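Local coordinates for cellulose-binding protein (Saccharophagus degradans, PDB 2YHG) that is the C-terminal part of a probable polysaccharide-binding protein, with a nucleoside hydrolase-like domain that may hydrolyse N- or O-glycosyl compounds, at residues Gly113-Met119 with Asn155-Gln159; Ser358-Ser362 with Ser396-Asn400; Asp411-Thr417 with Tyr429-Asn435. One frame throughout, in Å; residues are numbered along the deposited sequence.

Contact 1: Gly113-Met119 with Asn155-Gln159. With EDO (1,2-ethanediol), chain J.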
ATOM      1  N   GLY A 113      17.344   8.539   7.232  1.00  6.96           N
ATOM      2  CA  GLY A 113      16.508   9.717   7.350  1.00  6.87           C
ATOM      3  C   GLY A 113      16.859  10.514   8.581  1.00  6.44           C
ATOM      4  O   GLY A 113      18.009  10.543   9.023  1.00  7.54           O
ATOM      5  N   GLN A 114      15.861  11.163   9.174  1.00  6.44           N
ATOM      6  CA  GLN A 114      16.149  11.968  10.374  1.00  6.58           C
ATOM      7  C   GLN A 114      16.594  11.027  11.493  1.00  6.40           C
ATOM      8  O   GLN A 114      15.986   9.959  11.714  1.00  6.92           O
ATOM      9  CB  GLN A 114      14.941  12.759  10.844  1.00  6.56           C
ATOM     10  CG  GLN A 114      14.264  13.613   9.772  1.00  7.16           C
ATOM     11  CD  GLN A 114      15.246  14.406   8.936  1.00  7.16           C
ATOM     12  OE1 GLN A 114      15.518  14.065   7.789  1.00  8.02           O
ATOM     13  NE2 GLN A 114      15.793  15.458   9.495  1.00  7.99           N
ATOM     14  N   ARG A 115      17.615  11.458  12.246  1.00  7.09           N
ATOM     15  CA  ARG A 115      18.194  10.651  13.321  1.00  7.13           C
ATOM     16  C   ARG A 115      17.614  10.980  14.680  1.00  7.10           C
ATOM     17  O   ARG A 115      17.899  10.264  15.638  1.00  7.81           O
ATOM     18  CB  ARG A 115      19.700  10.781  13.339  1.00  8.63           C
ATOM     19  CG  ARG A 115      20.350  10.237  12.102  1.00 11.33           C
ATOM     20  CD  ARG A 115      21.865  10.384  12.145  1.00 15.00           C
ATOM     21  NE  ARG A 115      22.278  11.782  12.146  1.00 14.67           N
ATOM     22  CZ  ARG A 115      23.439  12.219  12.616  1.00 17.72           C
ATOM     23  NH1 ARG A 115      24.272  11.368  13.165  1.00 23.85           N
ATOM     24  NH2 ARG A 115      23.803  13.478  12.422  1.00 23.07           N
ATOM     25  N   GLY A 116      16.848  12.060  14.774  1.00  7.00           N
ATOM     26  CA  GLY A 116      16.178  12.473  15.993  1.00  7.16           C
ATOM     27  C   GLY A 116      14.691  12.554  15.803  1.00  6.82           C
ATOM     28  O   GLY A 116      14.162  12.300  14.712  1.00  6.97           O
ATOM     29  N   TYR A 117      13.989  12.927  16.877  1.00  7.27           N
ATOM     30  CA  TYR A 117      12.546  12.778  16.953  1.00  6.37           C
ATOM     31  C   TYR A 117      11.746  13.999  16.492  1.00  5.94           C
ATOM     32  O   TYR A 117      11.985  15.127  16.918  1.00  7.36           O
ATOM     33  CB  TYR A 117      12.152  12.456  18.401  1.00  7.22           C
ATOM     34  CG  TYR A 117      10.658  12.483  18.604  1.00  6.89           C
ATOM     35  CD1 TYR A 117       9.851  11.490  18.063  1.00  6.67           C
ATOM     36  CD2 TYR A 117      10.037  13.523  19.261  1.00  7.35           C
ATOM     37  CE1 TYR A 117       8.456  11.556  18.153  1.00  6.78           C
ATOM     38  CE2 TYR A 117       8.654  13.605  19.376  1.00  8.58           C
ATOM     39  CZ  TYR A 117       7.871  12.636  18.774  1.00  7.27           C
ATOM     40  OH  TYR A 117       6.487  12.706  18.779  1.00  8.82           O
ATOM     41  N   GLY A 118      10.742  13.735  15.668  1.00  6.02           N
ATOM     42  CA  GLY A 118       9.682  14.666  15.402  1.00  6.38           C
ATOM     43  C   GLY A 118      10.161  15.971  14.795  1.00  6.25           C
ATOM     44  O   GLY A 118      11.192  16.034  14.126  1.00  6.64           O
ATOM     45  N   MET A 119       9.366  17.021  14.992  1.00  6.75           N
ATOM     46  CA  MET A 119       9.731  18.341  14.500  1.00  6.61           C
ATOM     47  C   MET A 119      10.992  18.861  15.185  1.00  6.95           C
ATOM     48  O   MET A 119      11.607  19.795  14.679  1.00  8.26           O
ATOM     49  CB  MET A 119       8.580  19.329  14.676  1.00  7.34           C
ATOM     50  CG  MET A 119       7.392  19.049  13.764  1.00  7.74           C
ATOM     51  SD  MET A 119       7.793  19.071  11.976  1.00  7.89           S
ATOM     52  CE  MET A 119       8.121  20.795  11.704  1.00  9.35           C
ATOM     53  N   ASN A 155       8.842  12.534  10.231  1.00  5.30           N
ATOM     54  CA  ASN A 155       9.679  13.697  10.145  1.00  5.88           C
ATOM     55  C   ASN A 155      10.664  13.736   8.990  1.00  5.61           C
ATOM     56  O   ASN A 155      11.150  14.829   8.671  1.00  6.55           O
ATOM     57  CB  ASN A 155      10.340  14.063  11.464  1.00  6.06           C
ATOM     58  CG  ASN A 155      11.495  13.164  11.869  1.00  5.84           C
ATOM     59  OD1 ASN A 155      11.724  12.086  11.319  1.00  6.34           O
ATOM     60  ND2 ASN A 155      12.258  13.629  12.837  1.00  6.73           N
ATOM     61  N   THR A 156      11.000  12.623   8.353  1.00  5.65           N
ATOM     62  CA  THR A 156      11.858  12.692   7.163  1.00  5.97           C
ATOM     63  C   THR A 156      11.100  13.300   6.002  1.00  6.17           C
ATOM     64  O   THR A 156      11.654  14.049   5.184  1.00  6.83           O
ATOM     65  CB  THR A 156      12.442  11.322   6.808  1.00  6.16           C
ATOM     66  OG1 THR A 156      13.095  10.737   7.950  1.00  6.56           O
ATOM     67  CG2 THR A 156      13.450  11.435   5.702  1.00  7.24           C
ATOM     68  N   ILE A 157       9.809  13.012   5.915  1.00  5.95           N
ATOM     69  CA  ILE A 157       8.923  13.639   4.942  1.00  6.36           C
ATOM     70  C   ILE A 157       8.791  15.133   5.294  1.00  6.42           C
ATOM     71  O   ILE A 157       8.854  16.003   4.400  1.00  7.02           O
ATOM     72  CB  ILE A 157       7.553  12.963   4.900  1.00  6.47           C
ATOM     73  CG1 ILE A 157       7.661  11.451   4.705  1.00  7.66           C
ATOM     74  CG2 ILE A 157       6.717  13.590   3.777  1.00  7.75           C
ATOM     75  CD1 ILE A 157       6.364  10.682   4.911  1.00  9.04           C
ATOM     76  N   ALA A 158       8.597  15.437   6.575  1.00  6.85           N
ATOM     77  CA  ALA A 158       8.469  16.842   6.994  1.00  6.65           C
ATOM     78  C   ALA A 158       9.758  17.623   6.672  1.00  6.84           C
ATOM     79  O   ALA A 158       9.651  18.769   6.243  1.00  7.42           O
ATOM     80  CB  ALA A 158       8.120  16.938   8.455  1.00  7.46           C
ATOM     81  N   GLN A 159      10.926  17.027   6.852  1.00  6.56           N
ATOM     82  CA  GLN A 159      12.161  17.754   6.536  1.00  6.87           C
ATOM     83  C   GLN A 159      12.209  18.063   5.025  1.00  7.34           C
ATOM     84  O   GLN A 159      12.612  19.158   4.623  1.00  8.08           O
ATOM     85  CB  GLN A 159      13.392  16.964   6.946  1.00  6.84           C
ATOM     86  CG  GLN A 159      14.702  17.625   6.558  1.00  7.75           C
ATOM     87  CD  GLN A 159      14.956  18.926   7.297  1.00  7.72           C
ATOM     88  OE1 GLN A 159      14.348  19.195   8.321  1.00  8.39           O
ATOM     89  NE2 GLN A 159      15.868  19.774   6.770  1.00  9.31           N
TER
HETATM   90  C1  EDO J1942      19.276  14.758  10.700  1.00 16.75           C
HETATM   91  O1  EDO J1942      19.120  13.921  11.832  1.00 12.20           O
HETATM   92  C2  EDO J1942      19.975  14.012   9.601  1.00 25.93           C
HETATM   93  O2  EDO J1942      21.245  13.567  10.074  1.00 21.25           O
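The side-chain amide of Gln114 is layered between two partners: Gln159 CB lies over one face, 3.7 Å from Gln114 CD, and C1 of an ethanediol molecule, probably from the crystallisation liquor, lies over the other near NE2. At the edges of this amide, OE1 is bonded to Ser128 and NE2 to the carbonyls of Asp121 and Lys126, which fixes its rotation. The amide of Asn155 stands almost perpendicular to it, 87° away, and Gln114 CG rests on one of its faces, 3.5 Å from Asn155 CG. At its own edge, Asn155 ND2 donates both hydrogens in the amide plane. One goes to Gly116 O at 3.0 Å, the other, straighter, to Gly118 O at 2.9 Å, so a single nitrogen pins two carbonyls of the loop. Asn155 CG sits between the backbone N and carbonyl carbon (chi1 75°), which turns the amide toward the loop. Further down, Gln114 N points nearly straight at Thr156 OG1 (3.1 Å, 172°), a hydroxyl also bonded to Thr65 OG1. Met119, bent at chi2 and chi3, brings SD back to 4.1 Å from Ala158 CB. On the outer side, Arg115 holds the diol twice, N to O1 and NE to O2. The loop thus follows edge strand 110-112 of the parallel sheet and closes over the first turn of helix 155-167, an alpha/beta packing of the nucleoside hydrolase-like domain, with the Asn155 side chain about 9 Å from that of the calcium ligand Asp36.

Contact 2: Ser358-Ser362 with Ser396-Asn400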
ATOM      1  N   SER A 358     -23.084  -5.508 -19.599  1.00  7.65           N
ATOM      2  CA  SER A 358     -22.396  -6.784 -19.624  0.50  8.29           C
ATOM      3  C   SER A 358     -20.931  -6.611 -19.204  1.00  7.96           C
ATOM      4  O   SER A 358     -20.237  -5.744 -19.742  1.00  8.69           O
ATOM      5  CB  SER A 358     -22.482  -7.353 -21.044  0.50 10.69           C
ATOM      6  OG  SER A 358     -21.552  -8.386 -21.255  0.50 12.51           O
ATOM      7  N   LEU A 359     -20.471  -7.420 -18.260  1.00  7.76           N
ATOM      8  CA  LEU A 359     -19.060  -7.430 -17.861  1.00  8.96           C
ATOM      9  C   LEU A 359     -18.579  -8.868 -17.972  1.00  9.18           C
ATOM     10  O   LEU A 359     -19.049  -9.739 -17.263  1.00  9.97           O
ATOM     11  CB  LEU A 359     -18.876  -6.904 -16.438  1.00  9.52           C
ATOM     12  CG  LEU A 359     -19.298  -5.454 -16.176  1.00  9.53           C
ATOM     13  CD1 LEU A 359     -19.192  -5.132 -14.678  1.00 10.98           C
ATOM     14  CD2 LEU A 359     -18.531  -4.459 -17.012  1.00 10.52           C
ATOM     15  N   ASP A 360     -17.685  -9.096 -18.917  1.00 10.53           N
ATOM     16  CA  ASP A 360     -17.293 -10.438 -19.296  1.00 11.72           C
ATOM     17  C   ASP A 360     -15.808 -10.632 -19.026  1.00  9.60           C
ATOM     18  O   ASP A 360     -14.991  -9.974 -19.649  1.00 11.00           O
ATOM     19  CB  ASP A 360     -17.596 -10.633 -20.795  1.00 13.35           C
ATOM     20  CG  ASP A 360     -17.388 -12.026 -21.266  1.00 16.50           C
ATOM     21  OD1 ASP A 360     -16.902 -12.882 -20.499  1.00 14.60           O
ATOM     22  OD2 ASP A 360     -17.719 -12.251 -22.451  1.00 23.10           O
ATOM     23  N   ALA A 361     -15.504 -11.507 -18.071  1.00 10.61           N
ATOM     24  CA  ALA A 361     -14.137 -11.791 -17.687  1.00 10.67           C
ATOM     25  C   ALA A 361     -13.556 -12.998 -18.415  1.00 12.36           C
ATOM     26  O   ALA A 361     -12.453 -13.455 -18.053  1.00 13.99           O
ATOM     27  CB  ALA A 361     -14.048 -11.992 -16.171  1.00 12.65           C
ATOM     28  N   SER A 362     -14.233 -13.515 -19.427  1.00 13.18           N
ATOM     29  CA  SER A 362     -13.607 -14.532 -20.293  1.00 14.67           C
ATOM     30  C   SER A 362     -12.242 -13.998 -20.867  1.00 11.86           C
ATOM     31  O   SER A 362     -12.060 -12.925 -21.288  1.00 16.05           O
ATOM     32  CB  SER A 362     -14.612 -14.887 -21.431  1.00 15.85           C
ATOM     33  OG  SER A 362     -15.816 -15.293 -20.890  1.00 17.67           O
ATOM     34  N   SER A 396     -20.234 -16.315 -12.429  1.00 14.57           N
ATOM     35  CA  SER A 396     -19.801 -16.743 -13.745  1.00 15.58           C
ATOM     36  C   SER A 396     -18.869 -15.716 -14.375  1.00 12.08           C
ATOM     37  O   SER A 396     -18.793 -14.554 -13.950  1.00 12.11           O
ATOM     38  CB  SER A 396     -21.017 -16.897 -14.638  1.00 16.39           C
ATOM     39  OG  SER A 396     -21.851 -17.894 -14.093  1.00 21.72           O
ATOM     40  N   ALA A 397     -18.092 -16.146 -15.351  1.00 13.13           N
ATOM     41  CA  ALA A 397     -17.215 -15.209 -16.033  1.00 12.44           C
ATOM     42  C   ALA A 397     -17.971 -14.050 -16.656  1.00 11.17           C
ATOM     43  O   ALA A 397     -17.477 -12.929 -16.672  1.00 12.52           O
ATOM     44  CB  ALA A 397     -16.389 -15.931 -17.086  1.00 14.90           C
ATOM     45  N   SER A 398     -19.147 -14.332 -17.191  1.00 12.40           N
ATOM     46  CA  SER A 398     -19.895 -13.361 -17.939  1.00 13.58           C
ATOM     47  C   SER A 398     -21.115 -12.917 -17.134  1.00 12.38           C
ATOM     48  O   SER A 398     -22.068 -13.673 -16.980  1.00 14.88           O
ATOM     49  CB  SER A 398     -20.296 -14.014 -19.264  1.00 15.82           C
ATOM     50  OG  SER A 398     -21.151 -13.197 -19.982  1.00 18.32           O
ATOM     51  N   ALA A 399     -21.033 -11.733 -16.555  1.00 11.27           N
ATOM     52  CA  ALA A 399     -22.049 -11.175 -15.650  1.00 11.70           C
ATOM     53  C   ALA A 399     -22.770  -9.980 -16.301  1.00 10.26           C
ATOM     54  O   ALA A 399     -22.294  -9.393 -17.281  1.00 10.57           O
ATOM     55  CB  ALA A 399     -21.429 -10.776 -14.293  1.00 13.60           C
ATOM     56  N   ASN A 400     -23.895  -9.582 -15.711  1.00  9.50           N
ATOM     57  CA  ASN A 400     -24.659  -8.434 -16.225  0.50  8.89           C
ATOM     58  C   ASN A 400     -25.130  -7.604 -15.071  1.00  9.46           C
ATOM     59  O   ASN A 400     -25.788  -8.097 -14.162  1.00 12.80           O
ATOM     60  CB  ASN A 400     -25.866  -8.814 -17.112  0.50  8.67           C
ATOM     61  CG  ASN A 400     -25.455  -9.287 -18.446  0.50  6.77           C
ATOM     62  OD1 ASN A 400     -25.216  -8.507 -19.363  0.50  8.81           O
ATOM     63  ND2 ASN A 400     -25.267 -10.597 -18.561  0.50 10.46           N
TER
HETATM   64  O   HOH W   1     -21.669 -10.561 -19.729  1.00 18.62           O
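Leu359 and Ala399 form the tight centre of this short antiparallel ladder, a hydrogen-bonded pair whose two backbone bonds, Leu359 N to Ala399 O and Ala399 N to Leu359 O, both measure 2.9 Å. A third bond continues just past the strand, where Ala361 N meets Ala397 O at 2.8 Å, almost straight but from above the carbonyl plane. Here strand 356-360 ends. Asp360 has CG anti to its N (chi1 -173°), which puts OD1 near Ser362, where it accepts from both Ser362 N at 2.9 Å and Ser362 OG at 2.7 Å. The backbone bond makes an Asx turn and comes from above the carboxylate plane, whereas the hydroxyl donates to the syn lone pair of OD1. Ala397 CB packs beside Ser362 OG, and Ser398 CB comes to 3.8 Å from Asp360 OD1.

The face bearing Ser358, Asp360, Ser398 and Asn400 is looser and wetter. A water there is bonded to Ser398 OG and donates to Ala399 O at 2.8 Å, giving that carbonyl a second donor beside Leu359 N; its further link to Ser358 OG is less certain, that residue having two conformers. Leu359 and Ala399 instead point into the domain, where both touch Trp376. Strand 398-402 is the middle strand of its three-stranded sheet, between 356-360 and 391-392, and the buried side of this contact lies against strands 372-378 and 411-420 of the neighbouring mixed sheet.

Contact 3: Asp411-Thr417 with Tyr429-Asn435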
ATOM      1  N   ASP A 411     -21.918   7.123  -9.050  1.00  8.93           N
ATOM      2  CA  ASP A 411     -21.139   6.017  -9.577  1.00  8.17           C
ATOM      3  C   ASP A 411     -21.462   4.740  -8.848  1.00  7.80           C
ATOM      4  O   ASP A 411     -22.019   4.731  -7.714  1.00  8.95           O
ATOM      5  CB  ASP A 411     -19.619   6.299  -9.685  1.00  8.75           C
ATOM      6  CG  ASP A 411     -18.862   6.365  -8.394  1.00  9.54           C
ATOM      7  OD1 ASP A 411     -19.413   6.278  -7.287  1.00 10.83           O
ATOM      8  OD2 ASP A 411     -17.608   6.415  -8.485  1.00 10.50           O
ATOM      9  N   ILE A 412     -21.133   3.637  -9.507  1.00  7.64           N
ATOM     10  CA  ILE A 412     -21.389   2.284  -9.035  1.00  7.74           C
ATOM     11  C   ILE A 412     -20.091   1.508  -9.239  1.00  7.93           C
ATOM     12  O   ILE A 412     -19.572   1.458 -10.363  1.00  8.51           O
ATOM     13  CB  ILE A 412     -22.537   1.634  -9.808  1.00  8.34           C
ATOM     14  CG1 ILE A 412     -23.872   2.307  -9.464  1.00  9.66           C
ATOM     15  CG2 ILE A 412     -22.611   0.136  -9.561  1.00  9.89           C
ATOM     16  CD1 ILE A 412     -25.039   1.926 -10.352  1.00 12.16           C
ATOM     17  N   HIS A 413     -19.557   0.941  -8.173  1.00  7.31           N
ATOM     18  CA  HIS A 413     -18.320   0.176  -8.241  1.00  7.75           C
ATOM     19  C   HIS A 413     -18.634  -1.304  -8.237  1.00  7.38           C
ATOM     20  O   HIS A 413     -19.238  -1.834  -7.284  1.00  8.74           O
ATOM     21  CB  HIS A 413     -17.398   0.517  -7.070  1.00  7.60           C
ATOM     22  CG  HIS A 413     -16.822   1.885  -7.122  1.00  7.20           C
ATOM     23  ND1 HIS A 413     -15.651   2.209  -6.473  1.00  7.94           N
ATOM     24  CD2 HIS A 413     -17.285   3.022  -7.695  1.00  7.96           C
ATOM     25  CE1 HIS A 413     -15.438   3.505  -6.652  1.00  7.98           C
ATOM     26  NE2 HIS A 413     -16.417   4.027  -7.382  1.00  8.19           N
ATOM     27  N   ILE A 414     -18.219  -1.990  -9.300  1.00  7.32           N
ATOM     28  CA  ILE A 414     -18.374  -3.422  -9.446  1.00  7.38           C
ATOM     29  C   ILE A 414     -17.011  -4.055  -9.401  1.00  8.35           C
ATOM     30  O   ILE A 414     -16.119  -3.625 -10.125  1.00 11.23           O
ATOM     31  CB  ILE A 414     -19.093  -3.774 -10.755  1.00  8.20           C
ATOM     32  CG1 ILE A 414     -20.435  -3.036 -10.883  1.00  8.89           C
ATOM     33  CG2 ILE A 414     -19.232  -5.277 -10.873  1.00  9.58           C
ATOM     34  CD1 ILE A 414     -21.462  -3.401  -9.828  1.00  9.70           C
ATOM     35  N   LEU A 415     -16.811  -5.055  -8.557  1.00  7.85           N
ATOM     36  CA  LEU A 415     -15.542  -5.725  -8.437  1.00  8.04           C
ATOM     37  C   LEU A 415     -15.568  -7.149  -8.950  1.00  7.84           C
ATOM     38  O   LEU A 415     -16.388  -7.965  -8.507  1.00  9.41           O
ATOM     39  CB  LEU A 415     -15.093  -5.732  -6.984  1.00  8.46           C
ATOM     40  CG  LEU A 415     -13.726  -6.344  -6.723  1.00  9.45           C
ATOM     41  CD1 LEU A 415     -12.612  -5.575  -7.425  1.00 10.36           C
ATOM     42  CD2 LEU A 415     -13.463  -6.460  -5.204  1.00 11.10           C
ATOM     43  N   LEU A 416     -14.646  -7.468  -9.854  1.00  8.15           N
ATOM     44  CA  LEU A 416     -14.332  -8.857 -10.175  1.00  8.84           C
ATOM     45  C   LEU A 416     -13.235  -9.313  -9.221  1.00  8.68           C
ATOM     46  O   LEU A 416     -12.161  -8.713  -9.163  1.00  8.88           O
ATOM     47  CB  LEU A 416     -13.795  -8.978 -11.594  1.00  9.34           C
ATOM     48  CG  LEU A 416     -13.271 -10.367 -11.967  1.00  9.74           C
ATOM     49  CD1 LEU A 416     -14.373 -11.409 -11.987  1.00 12.67           C
ATOM     50  CD2 LEU A 416     -12.482 -10.288 -13.286  1.00 11.47           C
ATOM     51  N   THR A 417     -13.483 -10.403  -8.506  1.00  9.19           N
ATOM     52  CA  THR A 417     -12.456 -11.146  -7.815  1.00  9.27           C
ATOM     53  C   THR A 417     -12.272 -12.480  -8.532  1.00  9.71           C
ATOM     54  O   THR A 417     -13.220 -13.247  -8.695  1.00 10.66           O
ATOM     55  CB  THR A 417     -12.833 -11.387  -6.333  1.00 10.54           C
ATOM     56  OG1 THR A 417     -13.006 -10.139  -5.681  1.00 10.37           O
ATOM     57  CG2 THR A 417     -11.732 -12.157  -5.605  1.00 11.82           C
ATOM     58  N   TYR A 429      -7.804  -9.008  -9.106  1.00  9.21           N
ATOM     59  CA  TYR A 429      -8.941  -8.098  -9.045  1.00  8.20           C
ATOM     60  C   TYR A 429      -9.037  -7.243 -10.276  1.00  7.98           C
ATOM     61  O   TYR A 429      -8.032  -6.782 -10.805  1.00  9.47           O
ATOM     62  CB  TYR A 429      -8.771  -7.150  -7.848  1.00  8.40           C
ATOM     63  CG  TYR A 429      -8.591  -7.851  -6.528  1.00  8.89           C
ATOM     64  CD1 TYR A 429      -9.650  -8.426  -5.874  1.00  8.71           C
ATOM     65  CD2 TYR A 429      -7.322  -8.004  -5.963  1.00  8.48           C
ATOM     66  CE1 TYR A 429      -9.463  -9.088  -4.671  1.00  9.38           C
ATOM     67  CE2 TYR A 429      -7.134  -8.621  -4.751  1.00  9.38           C
ATOM     68  CZ  TYR A 429      -8.209  -9.156  -4.113  1.00  8.53           C
ATOM     69  OH  TYR A 429      -8.014  -9.744  -2.872  1.00  9.64           O
ATOM     70  N   ARG A 430     -10.276  -6.890 -10.637  1.00  7.93           N
ATOM     71  CA  ARG A 430     -10.538  -5.760 -11.512  0.50  7.89           C
ATOM     72  C   ARG A 430     -11.778  -5.023 -11.034  1.00  7.38           C
ATOM     73  O   ARG A 430     -12.873  -5.576 -11.061  1.00  8.20           O
ATOM     74  CB  ARG A 430     -10.735  -6.166 -12.969  0.50  9.15           C
ATOM     75  CG  ARG A 430     -11.052  -4.975 -13.879  0.50  9.14           C
ATOM     76  CD  ARG A 430      -9.814  -4.115 -14.123  0.50  8.01           C
ATOM     77  NE  ARG A 430      -8.776  -4.898 -14.805  0.50 10.87           N
ATOM     78  CZ  ARG A 430      -8.855  -5.322 -16.070  0.50 11.27           C
ATOM     79  NH1 ARG A 430      -9.747  -4.812 -16.898  0.50 10.57           N
ATOM     80  NH2 ARG A 430      -7.979  -6.187 -16.552  0.50 11.86           N
ATOM     81  N   ARG A 431     -11.617  -3.780 -10.615  1.00  6.95           N
ATOM     82  CA  ARG A 431     -12.717  -2.903 -10.342  1.00  7.34           C
ATOM     83  C   ARG A 431     -13.162  -2.197 -11.597  1.00  6.83           C
ATOM     84  O   ARG A 431     -12.356  -1.677 -12.348  1.00  7.65           O
ATOM     85  CB  ARG A 431     -12.341  -1.877  -9.261  1.00  7.54           C
ATOM     86  CG  ARG A 431     -13.548  -1.054  -8.791  1.00  7.99           C
ATOM     87  CD  ARG A 431     -13.159   0.073  -7.846  1.00  8.23           C
ATOM     88  NE  ARG A 431     -12.451  -0.457  -6.688  1.00  7.94           N
ATOM     89  CZ  ARG A 431     -12.697  -0.207  -5.405  1.00  7.65           C
ATOM     90  NH1 ARG A 431     -13.712   0.524  -5.010  1.00  7.69           N
ATOM     91  NH2 ARG A 431     -11.861  -0.712  -4.519  1.00  7.05           N
ATOM     92  N   VAL A 432     -14.476  -2.183 -11.797  1.00  6.88           N
ATOM     93  CA  VAL A 432     -15.141  -1.440 -12.847  1.00  6.84           C
ATOM     94  C   VAL A 432     -15.964  -0.345 -12.186  1.00  6.58           C
ATOM     95  O   VAL A 432     -16.920  -0.628 -11.458  1.00  7.91           O
ATOM     96  CB  VAL A 432     -16.032  -2.333 -13.710  1.00  7.97           C
ATOM     97  CG1 VAL A 432     -16.580  -1.530 -14.878  1.00  9.63           C
ATOM     98  CG2 VAL A 432     -15.242  -3.535 -14.235  1.00  9.75           C
ATOM     99  N   VAL A 433     -15.571   0.901 -12.388  1.00  6.43           N
ATOM    100  CA  VAL A 433     -16.295   2.055 -11.869  1.00  6.82           C
ATOM    101  C   VAL A 433     -17.194   2.548 -12.985  1.00  7.06           C
ATOM    102  O   VAL A 433     -16.728   2.978 -14.050  1.00  8.12           O
ATOM    103  CB  VAL A 433     -15.328   3.164 -11.416  1.00  7.26           C
ATOM    104  CG1 VAL A 433     -16.103   4.426 -11.074  1.00  8.90           C
ATOM    105  CG2 VAL A 433     -14.498   2.681 -10.233  1.00  8.41           C
ATOM    106  N   ILE A 434     -18.500   2.508 -12.753  1.00  6.94           N
ATOM    107  CA  ILE A 434     -19.503   2.898 -13.731  1.00  7.50           C
ATOM    108  C   ILE A 434     -20.098   4.230 -13.298  1.00  7.61           C
ATOM    109  O   ILE A 434     -20.764   4.321 -12.275  1.00  8.36           O
ATOM    110  CB  ILE A 434     -20.599   1.837 -13.889  1.00  8.03           C
ATOM    111  CG1 ILE A 434     -19.979   0.459 -14.200  1.00  8.45           C
ATOM    112  CG2 ILE A 434     -21.566   2.273 -14.970  1.00  8.80           C
ATOM    113  CD1 ILE A 434     -20.972  -0.714 -14.264  1.00  9.55           C
ATOM    114  N   ASN A 435     -19.793   5.272 -14.062  1.00  7.84           N
ATOM    115  CA  ASN A 435     -20.347   6.595 -13.865  0.50  8.28           C
ATOM    116  C   ASN A 435     -21.691   6.646 -14.588  1.00  7.91           C
ATOM    117  O   ASN A 435     -21.743   6.400 -15.788  1.00  9.21           O
ATOM    118  CB  ASN A 435     -19.406   7.649 -14.461  0.50  8.97           C
ATOM    119  CG  ASN A 435     -18.038   7.619 -13.828  0.50 14.63           C
ATOM    120  OD1 ASN A 435     -17.042   7.297 -14.472  0.50 24.66           O
ATOM    121  ND2 ASN A 435     -18.013   7.758 -12.524  0.50 11.98           N
TER
HETATM  122  O   HOH W   2     -16.222   7.886 -10.178  1.00 11.69           O
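Arg431 NH1 is shared by two acceptors, His413 ND1 across the strands at 3.0 Å and the carbonyl of Met264, while NE of the same guanidinium bonds to Leu256 O. The setting is a beta hairpin, strands 411-420 and 427-436, at the middle of the four-stranded mixed sheet of the C-terminal domain. Six backbone hydrogen bonds run through the pairs Ile412-Ile434, Ile414-Val432 and Leu416-Arg430.

The imidazole of His413 is held on three sides. Arg431 NH1 meets its ND1 in the ring plane, with the guanidinium turned 80° from the ring, and a bend at chi3 (-57°) in the arginine chain brings NH1 there. At another point of the ring edge, NE2 donates to Asp411 OD2 at 2.9 Å, in the plane of the ring but from above that of the carboxylate. Val433 CG2 covers one face in a CH-pi contact, 3.7 Å from the ring centroid and close to the normal. Asp411 OD2 also takes a short bond from a water, and OD1 is bonded to Ser384 N, so both carboxylate oxygens are engaged.

On the other face of the sheet the packing is largely apolar: Ile414 and Val432 approach loosely, CB to CB, and Ile434 CD1 crosses to 4.1 Å from Ile414 CG1. Arg430, on the same face, leads away; in one of its two conformers its guanidinium bonds to Asp341 O. Back on the His413 face, at the end away from Asp411, Leu415 CD1 packs on Tyr429 CB, the phenol OH reaches Trp267, and Thr417 OG1 lies at the edge of the ring, 3.8 Å from Tyr429 CD1.

Contacts 2 and 3 belong together in the C-terminal domain, with centres 12 Å apart. Their two sheets face each other as a beta sandwich: Ala361 CB lies 3.7 Å from Leu416 CD2, and Leu359 CD1 lies 3.8 Å from Ile414 CG2. Contact 1 is remote, in the nucleoside hydrolase-like domain on the opposite side of the chain's centre, its centre about 39 Å from that of contact 3 and 49 Å from that of contact 2. Its Tyr117 side chain is about 12 Å from a bound calcium ion. Contact 3 instead borders a magnesium site, His413 N bonding to the ligand Asp383, and its Arg431 and Tyr429 face Leu256 and Trp267 of the nucleoside hydrolase-like domain.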